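Local coordinates for protein ORF10 (Moritella marina, PDB 6RIW) that probably extends acyl chains by condensation with malonyl units as the ketosynthase-chain length factor didomain of a polyunsaturated fatty acid synthase, part of a longer multidomain protein, at residues Phe22-Ser34 with Leu383-Asn395. Numbering follows the deposited sequence.
Sequences FWQQLLEQQDCRS and LALGKGLIPATIN
Trp23, on helix 19-27, lays its indole against the C-terminal end of helix 374-387 and the chain that follows, joining N- and C-terminal halves of the thiolase-fold ketosynthase domain; the axes of the short helical segments cross at -81° and pass 12.3 Å apart, the indole bridging between them. With CG anti to the backbone N (chi1 -179°), the indole reaches across to Leu383, Lys387 and Pro391. Lys387 runs along one face: its CE sits 4.1 Å from the centroid of the five-membered ring, 22° off the normal, a CH-pi contact. Leu27 CD2 lies over the opposite face, toward its rim, so the ring lies between two aliphatic chains. Leu383 CB touches Trp23 CE3 at 3.6 Å, while Leu389 O, a buried atom with no polar partner in the model, meets the edge in plane. Pro391 crosses the indole at about a right angle, CG 3.6 Å from Trp23 CH2, and its CB reaches Leu26 CB. Replacing the indole by an alanine side chain is likely to leave Lys387 and Pro391 without the surface they pack on and to open a gap between the helices.

Beyond the Schellman motif at Gln29, Ile394 carries the packing: CG2 lies 3.7 Å from Gln29 CB, and CD1 packs on the CA and CB of Asp31. No direct hydrogen bond links the segments; instead, water bridges them. A weak bridge joins Gln29 OE1 to Asn395 N. Two further waters donate to Leu26 O; one also donates to Ala392 O and the other accepts from Ala392 N, each at 2.8 Å.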
# COMPACT_ATOMS: atom_id res chain seq x y z
N PHE A 22 17.88 -6.69 -20.06
CA PHE A 22 18.05 -5.41 -19.38
C PHE A 22 19.53 -5.01 -19.32
O PHE A 22 19.88 -3.86 -19.60
CB PHE A 22 17.43 -5.53 -17.99
CG PHE A 22 17.84 -4.46 -16.99
CD1 PHE A 22 17.42 -3.15 -17.15
CD2 PHE A 22 18.54 -4.80 -15.85
CE1 PHE A 22 17.74 -2.18 -16.21
CE2 PHE A 22 18.86 -3.83 -14.90
CZ PHE A 22 18.46 -2.53 -15.08
N TRP A 23 20.39 -5.97 -18.98
CA TRP A 23 21.82 -5.69 -18.87
C TRP A 23 22.39 -5.22 -20.21
O TRP A 23 23.12 -4.22 -20.27
CB TRP A 23 22.56 -6.93 -18.38
CG TRP A 23 24.02 -6.70 -18.22
CD1 TRP A 23 25.02 -7.18 -19.02
CD2 TRP A 23 24.65 -5.89 -17.22
NE1 TRP A 23 26.24 -6.73 -18.56
CE2 TRP A 23 26.04 -5.94 -17.46
CE3 TRP A 23 24.18 -5.13 -16.13
CZ2 TRP A 23 26.96 -5.27 -16.66
CZ3 TRP A 23 25.10 -4.47 -15.34
CH2 TRP A 23 26.48 -4.54 -15.61
N GLN A 24 22.06 -5.92 -21.29
CA GLN A 24 22.56 -5.51 -22.61
C GLN A 24 22.07 -4.11 -22.96
O GLN A 24 22.81 -3.31 -23.55
CB GLN A 24 22.12 -6.52 -23.67
CG GLN A 24 22.82 -6.34 -25.01
CD GLN A 24 24.34 -6.48 -24.90
OE1 GLN A 24 24.85 -7.32 -24.16
NE2 GLN A 24 25.05 -5.64 -25.65
N GLN A 25 20.82 -3.79 -22.61
CA GLN A 25 20.32 -2.45 -22.89
C GLN A 25 21.13 -1.39 -22.14
O GLN A 25 21.40 -0.31 -22.69
CB GLN A 25 18.84 -2.35 -22.52
CG GLN A 25 17.95 -2.89 -23.63
CD GLN A 25 16.55 -3.19 -23.16
OE1 GLN A 25 16.09 -2.63 -22.16
NE2 GLN A 25 15.87 -4.08 -23.88
N LEU A 26 21.51 -1.67 -20.89
CA LEU A 26 22.35 -0.75 -20.14
C LEU A 26 23.71 -0.59 -20.80
O LEU A 26 24.25 0.53 -20.89
CB LEU A 26 22.54 -1.25 -18.70
CG LEU A 26 21.25 -1.32 -17.87
CD1 LEU A 26 21.58 -1.67 -16.43
CD2 LEU A 26 20.55 0.00 -17.94
N LEU A 27 24.30 -1.70 -21.26
CA LEU A 27 25.62 -1.64 -21.89
C LEU A 27 25.59 -0.82 -23.17
O LEU A 27 26.59 -0.19 -23.53
CB LEU A 27 26.13 -3.04 -22.19
CG LEU A 27 26.32 -4.02 -21.03
CD1 LEU A 27 26.80 -5.37 -21.55
CD2 LEU A 27 27.31 -3.44 -20.04
N GLU A 28 24.45 -0.82 -23.86
CA GLU A 28 24.24 -0.09 -25.10
C GLU A 28 23.66 1.30 -24.88
O GLU A 28 23.32 1.97 -25.87
CB GLU A 28 23.31 -0.88 -26.03
CG GLU A 28 23.82 -2.25 -26.45
CD GLU A 28 22.79 -3.05 -27.26
OE1 GLU A 28 21.73 -2.48 -27.61
OE2 GLU A 28 23.03 -4.25 -27.54
N GLN A 29 23.49 1.73 -23.63
CA GLN A 29 22.97 3.06 -23.30
C GLN A 29 21.58 3.28 -23.90
O GLN A 29 21.24 4.37 -24.34
CB GLN A 29 23.93 4.17 -23.74
CG GLN A 29 25.31 4.00 -23.19
CD GLN A 29 26.16 5.24 -23.38
OE1 GLN A 29 25.68 6.37 -23.26
NE2 GLN A 29 27.44 5.03 -23.69
N GLN A 30 20.77 2.23 -23.88
CA GLN A 30 19.42 2.30 -24.43
C GLN A 30 18.52 3.20 -23.59
O GLN A 30 18.47 3.07 -22.36
CB GLN A 30 18.81 0.90 -24.51
CG GLN A 30 17.73 0.75 -25.55
CD GLN A 30 18.32 0.66 -26.93
OE1 GLN A 30 19.33 -0.01 -27.15
NE2 GLN A 30 17.70 1.36 -27.88
N ASP A 31 17.80 4.09 -24.25
CA ASP A 31 16.74 4.88 -23.63
C ASP A 31 15.43 4.12 -23.81
O ASP A 31 15.00 3.88 -24.94
CB ASP A 31 16.66 6.26 -24.27
CG ASP A 31 15.76 7.22 -23.50
OD1 ASP A 31 14.87 6.78 -22.73
OD2 ASP A 31 15.92 8.45 -23.69
N CYS A 32 14.80 3.72 -22.70
CA CYS A 32 13.58 2.93 -22.72
C CYS A 32 12.32 3.74 -22.40
O CYS A 32 11.24 3.15 -22.23
CB CYS A 32 13.70 1.76 -21.75
SG CYS A 32 15.18 0.73 -22.06
N ARG A 33 12.43 5.07 -22.30
CA ARG A 33 11.29 5.93 -22.03
C ARG A 33 10.52 6.20 -23.32
O ARG A 33 11.07 6.11 -24.42
CB ARG A 33 11.76 7.23 -21.37
CG ARG A 33 12.68 6.99 -20.14
CD ARG A 33 13.49 8.22 -19.75
NE ARG A 33 14.29 8.70 -20.87
CZ ARG A 33 14.68 9.97 -21.03
NH1 ARG A 33 14.35 10.89 -20.14
NH2 ARG A 33 15.39 10.31 -22.10
N SER A 34 9.23 6.51 -23.19
CA SER A 34 8.36 6.68 -24.36
C SER A 34 7.15 7.52 -23.97
O SER A 34 6.95 7.87 -22.81
CB SER A 34 7.92 5.33 -24.94
OG SER A 34 7.11 4.62 -24.02
N LEU A 383 24.22 -7.16 -10.93
CA LEU A 383 24.84 -7.66 -12.16
C LEU A 383 26.21 -7.02 -12.38
O LEU A 383 27.13 -7.68 -12.87
CB LEU A 383 23.93 -7.41 -13.36
CG LEU A 383 22.67 -8.30 -13.41
CD1 LEU A 383 21.78 -7.96 -14.61
CD2 LEU A 383 23.03 -9.79 -13.40
N ALA A 384 26.36 -5.74 -12.02
CA ALA A 384 27.65 -5.07 -12.15
C ALA A 384 28.69 -5.68 -11.22
O ALA A 384 29.86 -5.81 -11.59
CB ALA A 384 27.49 -3.58 -11.86
N LEU A 385 28.28 -6.04 -9.99
CA LEU A 385 29.19 -6.67 -9.05
C LEU A 385 29.66 -8.03 -9.55
O LEU A 385 30.82 -8.40 -9.36
CB LEU A 385 28.52 -6.82 -7.68
CG LEU A 385 28.46 -5.56 -6.81
CD1 LEU A 385 27.35 -5.68 -5.73
CD2 LEU A 385 29.81 -5.27 -6.18
N GLY A 386 28.77 -8.79 -10.19
CA GLY A 386 29.16 -10.10 -10.68
C GLY A 386 30.02 -10.06 -11.93
O GLY A 386 30.90 -10.90 -12.10
N LYS A 387 29.78 -9.09 -12.80
CA LYS A 387 30.47 -8.99 -14.09
C LYS A 387 31.68 -8.05 -14.08
O LYS A 387 32.44 -8.05 -15.05
CB LYS A 387 29.48 -8.53 -15.17
CG LYS A 387 28.33 -9.52 -15.37
CD LYS A 387 27.45 -9.10 -16.52
CE LYS A 387 26.44 -10.20 -16.88
NZ LYS A 387 27.12 -11.46 -17.29
N GLY A 388 31.86 -7.25 -13.03
CA GLY A 388 32.99 -6.34 -12.99
C GLY A 388 32.94 -5.17 -13.95
O GLY A 388 33.98 -4.58 -14.25
N LEU A 389 31.74 -4.80 -14.42
CA LEU A 389 31.54 -3.68 -15.33
C LEU A 389 30.44 -2.78 -14.80
O LEU A 389 29.47 -3.26 -14.22
CB LEU A 389 31.15 -4.14 -16.75
CG LEU A 389 32.13 -4.96 -17.58
CD1 LEU A 389 31.43 -5.61 -18.77
CD2 LEU A 389 33.29 -4.08 -18.03
N ILE A 390 30.59 -1.48 -15.02
CA ILE A 390 29.58 -0.51 -14.59
C ILE A 390 29.01 0.20 -15.81
O ILE A 390 29.73 0.91 -16.53
CB ILE A 390 30.16 0.49 -13.58
CG1 ILE A 390 30.54 -0.24 -12.29
CG2 ILE A 390 29.16 1.60 -13.32
CD1 ILE A 390 31.38 0.58 -11.32
N PRO A 391 27.72 0.03 -16.10
CA PRO A 391 27.11 0.72 -17.23
C PRO A 391 27.00 2.22 -17.00
O PRO A 391 27.06 2.73 -15.88
CB PRO A 391 25.71 0.09 -17.34
CG PRO A 391 25.79 -1.17 -16.51
CD PRO A 391 26.80 -0.93 -15.45
N ALA A 392 26.82 2.94 -18.11
CA ALA A 392 26.68 4.38 -18.09
C ALA A 392 25.33 4.82 -17.50
O ALA A 392 24.33 4.09 -17.55
CB ALA A 392 26.80 4.94 -19.51
N THR A 393 25.33 6.03 -16.96
CA THR A 393 24.11 6.83 -16.81
C THR A 393 23.95 7.62 -18.10
O THR A 393 24.87 8.33 -18.51
CB THR A 393 24.22 7.76 -15.61
OG1 THR A 393 24.34 7.00 -14.40
CG2 THR A 393 23.01 8.69 -15.52
N ILE A 394 22.80 7.47 -18.76
CA ILE A 394 22.61 8.08 -20.08
C ILE A 394 22.13 9.52 -19.94
O ILE A 394 21.64 9.94 -18.89
CB ILE A 394 21.64 7.25 -20.94
CG1 ILE A 394 20.21 7.34 -20.40
CG2 ILE A 394 22.11 5.80 -21.01
CD1 ILE A 394 19.17 6.81 -21.38
N ASN A 395 22.28 10.29 -21.03
CA ASN A 395 21.81 11.67 -21.17
C ASN A 395 22.50 12.63 -20.22
O ASN A 395 21.98 13.73 -19.95
CB ASN A 395 20.29 11.78 -20.99
CG ASN A 395 19.53 10.97 -22.01
OD1 ASN A 395 18.51 10.34 -21.70
ND2 ASN A 395 20.02 10.96 -23.25
O HOH W 1 23.16 2.73 -19.71
O HOH W 2 26.73 1.72 -20.68
O HOH W 3 23.47 9.04 -23.63